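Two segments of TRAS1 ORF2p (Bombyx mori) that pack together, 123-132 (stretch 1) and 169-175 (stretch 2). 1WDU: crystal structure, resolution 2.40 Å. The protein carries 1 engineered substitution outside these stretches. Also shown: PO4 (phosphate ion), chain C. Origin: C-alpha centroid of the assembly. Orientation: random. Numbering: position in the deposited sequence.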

# COMPACT_ATOMS: atom_id res chain seq x y z
N TYR A 123 -1.32 -5.59 4.92
CA TYR A 123 -2.67 -5.75 5.42
C TYR A 123 -2.61 -6.35 6.84
O TYR A 123 -2.07 -7.44 7.04
CB TYR A 123 -3.49 -6.64 4.49
CG TYR A 123 -4.88 -6.92 5.03
CD1 TYR A 123 -5.15 -8.11 5.72
CD2 TYR A 123 -5.90 -5.98 4.92
CE1 TYR A 123 -6.40 -8.34 6.28
CE2 TYR A 123 -7.14 -6.20 5.47
CZ TYR A 123 -7.39 -7.38 6.15
OH TYR A 123 -8.63 -7.60 6.70
N PHE A 124 -3.17 -5.63 7.80
CA PHE A 124 -3.19 -6.06 9.19
C PHE A 124 -4.64 -6.41 9.57
O PHE A 124 -5.53 -5.55 9.50
CB PHE A 124 -2.68 -4.92 10.09
CG PHE A 124 -1.30 -4.41 9.73
CD1 PHE A 124 -0.90 -3.14 10.11
CD2 PHE A 124 -0.39 -5.21 9.01
CE1 PHE A 124 0.36 -2.65 9.79
CE2 PHE A 124 0.87 -4.74 8.67
CZ PHE A 124 1.25 -3.45 9.07
N GLU A 125 -4.87 -7.67 9.97
CA GLU A 125 -6.22 -8.09 10.37
C GLU A 125 -6.70 -7.15 11.46
O GLU A 125 -5.91 -6.71 12.30
CB GLU A 125 -6.21 -9.50 10.95
CG GLU A 125 -5.08 -10.38 10.49
CD GLU A 125 -5.28 -10.87 9.10
OE1 GLU A 125 -6.43 -10.77 8.60
OE2 GLU A 125 -4.29 -11.37 8.51
N PRO A 126 -8.00 -6.83 11.48
CA PRO A 126 -8.56 -5.94 12.49
C PRO A 126 -8.71 -6.64 13.84
O PRO A 126 -8.83 -5.99 14.88
CB PRO A 126 -9.92 -5.57 11.90
CG PRO A 126 -10.34 -6.87 11.29
CD PRO A 126 -9.06 -7.32 10.57
N ASP A 127 -8.70 -7.97 13.81
CA ASP A 127 -8.88 -8.79 15.00
C ASP A 127 -7.63 -9.57 15.45
O ASP A 127 -7.73 -10.54 16.19
CB ASP A 127 -10.04 -9.76 14.78
CG ASP A 127 -9.84 -10.66 13.55
OD1 ASP A 127 -9.23 -10.21 12.56
OD2 ASP A 127 -10.31 -11.82 13.58
N LYS A 128 -6.46 -9.12 15.00
CA LYS A 128 -5.19 -9.75 15.34
C LYS A 128 -4.25 -8.69 15.92
O LYS A 128 -4.28 -7.54 15.48
CB LYS A 128 -4.55 -10.37 14.09
CG LYS A 128 -5.16 -11.70 13.62
CD LYS A 128 -4.62 -12.87 14.43
CE LYS A 128 -5.10 -14.22 13.90
NZ LYS A 128 -6.55 -14.46 14.12
N PRO A 129 -3.42 -9.06 16.91
CA PRO A 129 -2.46 -8.14 17.56
C PRO A 129 -1.60 -7.43 16.51
O PRO A 129 -1.06 -8.08 15.62
CB PRO A 129 -1.63 -9.08 18.43
CG PRO A 129 -2.61 -10.14 18.82
CD PRO A 129 -3.35 -10.40 17.52
N ILE A 130 -1.48 -6.11 16.61
CA ILE A 130 -0.69 -5.37 15.62
C ILE A 130 0.81 -5.48 15.87
O ILE A 130 1.61 -5.20 14.96
CB ILE A 130 -1.10 -3.86 15.56
CG1 ILE A 130 -0.55 -3.22 14.28
CG2 ILE A 130 -0.58 -3.10 16.79
CD1 ILE A 130 -0.89 -1.75 14.10
N GLU A 131 1.18 -5.91 17.07
CA GLU A 131 2.58 -6.07 17.46
C GLU A 131 3.46 -6.81 16.46
O GLU A 131 4.50 -6.29 16.05
CB GLU A 131 2.70 -6.77 18.82
CG GLU A 131 2.55 -5.87 20.04
CD GLU A 131 1.11 -5.67 20.46
OE1 GLU A 131 0.89 -5.20 21.60
OE2 GLU A 131 0.20 -5.97 19.66
N SER A 132 3.08 -8.03 16.08
CA SER A 132 3.91 -8.79 15.15
C SER A 132 4.06 -8.10 13.80
O SER A 132 5.10 -8.23 13.14
CB SER A 132 3.36 -10.21 14.95
OG SER A 132 2.04 -10.20 14.43
N ALA A 169 -5.83 2.89 20.15
CA ALA A 169 -4.60 2.27 20.63
C ALA A 169 -3.75 1.65 19.51
O ALA A 169 -2.52 1.66 19.58
CB ALA A 169 -4.94 1.23 21.68
N ARG A 170 -4.41 1.12 18.48
CA ARG A 170 -3.68 0.54 17.35
C ARG A 170 -2.96 1.67 16.58
O ARG A 170 -1.78 1.54 16.24
CB ARG A 170 -4.64 -0.23 16.44
CG ARG A 170 -4.99 -1.62 16.98
CD ARG A 170 -6.16 -2.26 16.23
NE ARG A 170 -5.85 -2.68 14.85
CZ ARG A 170 -5.22 -3.80 14.51
NH1 ARG A 170 -4.80 -4.66 15.43
NH2 ARG A 170 -5.03 -4.07 13.22
N GLY A 171 -3.67 2.77 16.34
CA GLY A 171 -3.08 3.90 15.64
C GLY A 171 -1.85 4.39 16.38
O GLY A 171 -0.82 4.69 15.76
N ASP A 172 -1.96 4.45 17.71
CA ASP A 172 -0.86 4.87 18.58
C ASP A 172 0.37 3.97 18.44
O ASP A 172 1.49 4.46 18.32
CB ASP A 172 -1.33 4.90 20.04
CG ASP A 172 -2.15 6.14 20.37
OD1 ASP A 172 -2.66 6.21 21.51
OD2 ASP A 172 -2.29 7.04 19.51
N GLN A 173 0.17 2.65 18.46
CA GLN A 173 1.29 1.72 18.30
C GLN A 173 1.95 1.91 16.94
O GLN A 173 3.18 1.95 16.84
CB GLN A 173 0.84 0.26 18.46
CG GLN A 173 0.50 -0.14 19.90
CD GLN A 173 0.58 -1.64 20.14
OE1 GLN A 173 1.64 -2.25 19.98
NE2 GLN A 173 -0.55 -2.24 20.53
N LEU A 174 1.13 2.04 15.90
CA LEU A 174 1.67 2.24 14.54
C LEU A 174 2.44 3.57 14.48
O LEU A 174 3.55 3.62 13.97
CB LEU A 174 0.54 2.25 13.50
CG LEU A 174 0.93 2.49 12.03
CD1 LEU A 174 2.08 1.58 11.65
CD2 LEU A 174 -0.28 2.23 11.13
N MET A 175 1.85 4.64 15.02
CA MET A 175 2.52 5.94 15.02
C MET A 175 3.85 5.85 15.77
O MET A 175 4.86 6.43 15.35
CB MET A 175 1.65 7.01 15.69
CG MET A 175 0.61 7.66 14.78
SD MET A 175 1.34 8.32 13.24
CE MET A 175 2.19 9.79 13.83
P PO4 C . -11.20 -5.54 5.89
O1 PO4 C . -11.97 -6.50 6.86
O2 PO4 C . -12.04 -4.40 5.36
O3 PO4 C . -9.84 -5.14 6.49
O4 PO4 C . -10.84 -6.44 4.68
O HOH W 1 -3.85 -4.85 18.48
O HOH W 2 -2.10 -5.12 20.43

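Segments 123-132 and 169-175 of TRAS1 ORF2p meet as a loop lying against one side of a helix, burying 401 Å² summed over both sides. Stretch 1 is mostly irregular: after Tyr123 it runs through a type I beta turn from Glu125 to Lys128 and passes into a helix that includes Glu131 and Ser132 and continues later in the chain. Stretch 2 is helical throughout, held by the i to i-4 bonds Gln173 N to Ala169 O (3.1 Å), Leu174 N to Arg170 O (3.0 Å) and Met175 N to Gly171 O (2.8 Å). The backbones come nearest at Ile130 and Arg170, whose CA atoms lie 6.8 Å apart, a spacing that leaves room for side chains between them. All the contacts from the helix come from Arg170 and from Gln173 and Leu174, three and four residues further on, as expected for a single helical face.

The polar centre of the contact is Arg170. Its CA-to-CB bond points sideways, but the long side chain (chi1 m, chi2 t, chi3 p) brings the guanidinium to the loop. NH1 donates to the backbone carbonyl of Lys128 (Arg170 NH1 to Lys128 O, 2.9 Å), with the acceptor at the edge of the guanidinium, near its plane, where its N-H groups point. Arg170 NH2 lies 2.9 Å from Glu125 O, so the cation sits close to the carbonyls of both the first and last residues of the turn. Both of these neighbours are main-chain oxygens, whose partial negative charge suits a cation; NE and NH2 also bond elsewhere in the structure. The side chains of Glu125 and Lys128 point away from the helix at CB.

The flat guanidinium is also covered on its two faces. Ile130 CB lies over one, 3.8 Å from Arg170 NH1, and Pro126 CA over the opposite one, 4.1 Å from Arg170 NH2. These are van der Waals contacts, which leave the edge free for hydrogen bonding. Phe124 CB approaches obliquely, 4.0 Å from Arg170 NH2.

Ile130, buried and directed toward the helix, supplies the main apolar surface of stretch 1. Its CG2 packs 3.8 Å from Gln173 CD, against the carbon of the amide, and its CD1 reaches Leu174 CB at 4.3 Å, an apolar contact with the next residue of the helix.

At the exposed margin, Gln173 and Glu131 meet by their side-chain ends. Gln173 NE2 donates a weak hydrogen bond to Glu131 OE1, long at 3.5 Å. Glu131 OE1 is also 3.4 Å from Gln173 OE1, but both are acceptors and no bond joins them.

Two waters supplement the direct bonds. Water 1 accepts from Ile130 N (3.3 Å to its O) and Arg170 NH1 (3.2 Å), linking the stretch 1 backbone to the guanidinium. Water 2 donates to Glu131 OE2 (2.6 Å from its O) and accepts from Gln173 NE2 (3.3 Å), giving this pair a second, solvent-mediated connection. Apart from the interface, Tyr123 OH donates to O3 of the phosphate ion at 2.7 Å.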